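Putative TetR family transcriptional regulator (Streptomyces coelicolor A3, PDB 3BQY) probably binds cis-regulatory DNA through an N-terminal helix-turn-helix domain and regulates transcription as a TetR-family factor. Local coordinates at residues H56-V61 against R82-A87. Sequence-based numbering, arbitrary orientation.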
loop_
_atom_site.group_PDB
_atom_site.type_symbol
_atom_site.label_atom_id
_atom_site.label_comp_id
_atom_site.label_asym_id
_atom_site.label_seq_id
_atom_site.Cartn_x
_atom_site.Cartn_y
_atom_site.Cartn_z
ATOM N N HIS A 56 -13.870 -1.682 12.717
ATOM C CA HIS A 56 -15.268 -1.658 12.293
ATOM C C HIS A 56 -15.473 -1.796 10.770
ATOM O O HIS A 56 -16.402 -2.501 10.319
ATOM C CB HIS A 56 -15.952 -0.382 12.791
ATOM C CG HIS A 56 -17.428 -0.376 12.550
ATOM N ND1 HIS A 56 -18.017 0.339 11.530
ATOM C CD2 HIS A 56 -18.430 -1.030 13.183
ATOM C CE1 HIS A 56 -19.326 0.153 11.564
ATOM N NE2 HIS A 56 -19.600 -0.680 12.553
HETATM N N MSE A 57 -14.617 -1.139 9.972
HETATM C CA MSE A 57 -14.712 -1.193 8.514
HETATM C C MSE A 57 -14.647 -2.620 8.003
HETATM O O MSE A 57 -15.302 -2.939 7.013
HETATM C CB MSE A 57 -13.549 -0.413 7.843
HETATM C CG MSE A 57 -13.664 1.069 8.018
HETATM SE SE MSE A 57 -12.059 1.830 7.134
HETATM C CE MSE A 57 -12.344 3.621 7.748
ATOM N N VAL A 58 -13.855 -3.464 8.662
ATOM C CA VAL A 58 -13.658 -4.845 8.180
ATOM C C VAL A 58 -14.561 -5.890 8.840
ATOM O O VAL A 58 -14.347 -7.093 8.677
ATOM C CB VAL A 58 -12.144 -5.267 8.205
ATOM C CG1 VAL A 58 -11.345 -4.336 7.254
ATOM C CG2 VAL A 58 -11.532 -5.140 9.625
ATOM N N ASP A 59 -15.553 -5.430 9.591
ATOM C CA ASP A 59 -16.578 -6.305 10.157
ATOM C C ASP A 59 -17.160 -7.197 9.052
ATOM O O ASP A 59 -17.531 -6.716 7.982
ATOM C CB ASP A 59 -17.694 -5.449 10.754
ATOM C CG ASP A 59 -18.797 -6.283 11.347
ATOM O OD1 ASP A 59 -18.509 -7.160 12.202
ATOM O OD2 ASP A 59 -19.961 -6.065 10.945
ATOM N N GLY A 60 -17.194 -8.498 9.266
ATOM C CA GLY A 60 -17.799 -9.338 8.242
ATOM C C GLY A 60 -16.931 -9.732 7.060
ATOM O O GLY A 60 -17.311 -10.637 6.319
ATOM N N VAL A 61 -15.769 -9.095 6.879
ATOM C CA VAL A 61 -14.863 -9.481 5.797
ATOM C C VAL A 61 -14.509 -10.977 5.824
ATOM O O VAL A 61 -14.545 -11.624 4.780
ATOM C CB VAL A 61 -13.635 -8.578 5.738
ATOM C CG1 VAL A 61 -12.607 -9.073 4.737
ATOM C CG2 VAL A 61 -14.081 -7.124 5.363
ATOM N N ARG A 82 -11.237 -9.651 -2.293
ATOM C CA ARG A 82 -12.253 -8.724 -2.810
ATOM C C ARG A 82 -13.077 -8.038 -1.715
ATOM O O ARG A 82 -13.406 -6.852 -1.814
ATOM C CB ARG A 82 -13.246 -9.467 -3.712
ATOM C CG ARG A 82 -12.729 -9.820 -5.047
ATOM C CD ARG A 82 -13.846 -10.421 -5.915
ATOM N NE ARG A 82 -13.179 -11.160 -6.958
ATOM C CZ ARG A 82 -13.282 -12.451 -7.169
ATOM N NH1 ARG A 82 -14.107 -13.199 -6.435
ATOM N NH2 ARG A 82 -12.609 -12.973 -8.182
ATOM N N ALA A 83 -13.457 -8.802 -0.696
ATOM C CA ALA A 83 -14.262 -8.263 0.390
ATOM C C ALA A 83 -13.450 -7.265 1.183
ATOM O O ALA A 83 -13.986 -6.249 1.613
ATOM C CB ALA A 83 -14.767 -9.379 1.320
ATOM N N LEU A 84 -12.154 -7.524 1.360
ATOM C CA LEU A 84 -11.301 -6.542 2.034
ATOM C C LEU A 84 -11.238 -5.237 1.222
ATOM O O LEU A 84 -11.431 -4.138 1.765
ATOM C CB LEU A 84 -9.881 -7.119 2.266
ATOM C CG LEU A 84 -8.857 -6.086 2.835
ATOM C CD1 LEU A 84 -9.301 -5.506 4.190
ATOM C CD2 LEU A 84 -7.434 -6.684 2.961
ATOM N N ARG A 85 -10.954 -5.345 -0.072
ATOM C CA ARG A 85 -10.985 -4.184 -0.953
ATOM C C ARG A 85 -12.314 -3.413 -0.857
ATOM O O ARG A 85 -12.324 -2.190 -0.736
ATOM C CB ARG A 85 -10.706 -4.604 -2.400
ATOM C CG ARG A 85 -10.791 -3.453 -3.368
ATOM C CD ARG A 85 -10.408 -3.884 -4.778
ATOM N NE ARG A 85 -10.640 -2.820 -5.752
ATOM C CZ ARG A 85 -11.717 -2.719 -6.518
ATOM N NH1 ARG A 85 -12.657 -3.645 -6.453
ATOM N NH2 ARG A 85 -11.855 -1.699 -7.360
ATOM N N ALA A 86 -13.419 -4.131 -0.931
ATOM C CA ALA A 86 -14.736 -3.513 -0.916
ATOM C C ALA A 86 -14.978 -2.782 0.408
ATOM O O ALA A 86 -15.521 -1.673 0.410
ATOM C CB ALA A 86 -15.822 -4.580 -1.162
ATOM N N ALA A 87 -14.545 -3.387 1.517
ATOM C CA ALA A 87 -14.738 -2.793 2.842
ATOM C C ALA A 87 -13.940 -1.495 2.947
ATOM O O ALA A 87 -14.404 -0.544 3.556
ATOM C CB ALA A 87 -14.322 -3.762 3.937
HETATM O O HOH W 1 -16.534 -1.062 5.336
#
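Where helix 46-57 runs out, Val58 leaves helical geometry and a type II beta turn from Val58 to Val61, closed by Val61 N to Val58 O at 3.0 Å, swings the chain along helix 73-89, so that the CA atoms of Val61 and Ala83 come within 5.6 Å. Gly60 holds the turn's positive-phi position (phi 83°), where a CB would collide with the carbonyl oxygen of Asp59. Val61 points toward the helix and sets its two methyls on different parts of it. CG1, anti to its own backbone N (chi1 173°), rests on the main chain at Leu84, 3.7 Å from Leu84 N, with Ala83 CB also alongside. CG2, anti to the carbonyl carbon, meets Ala87 CB at 3.7 Å, one helical turn further on. Ala83 and Ala87, four residues apart, offer only methyls on this face, which is consistent with the close approach of the valine. An alanine here in place of Val61 would remove both methyls and would probably loosen the packing of the turn against the helix. Val58 lies beside Leu84, the two side chains pointing the same way, and its CG1 touches Leu84 CD1 at 3.9 Å. At the last residue of helix 46-57, the methyl Ala87 CB packs 3.3 Å from the carbonyl oxygen Met57 O. The polar link is a single water that donates to both Met57 O and Ala87 O, at 2.8 Å each, joining the two backbones without a direct hydrogen bond. Phe111 of helix 106-121 also touches Val61, while Met57 turns to Leu12 and Leu15 of helix 4-18. All this is consistent with the interdomain junction of the all-helical TetR fold, where the helix that follows the helix-turn-helix leads into the C-terminal domain.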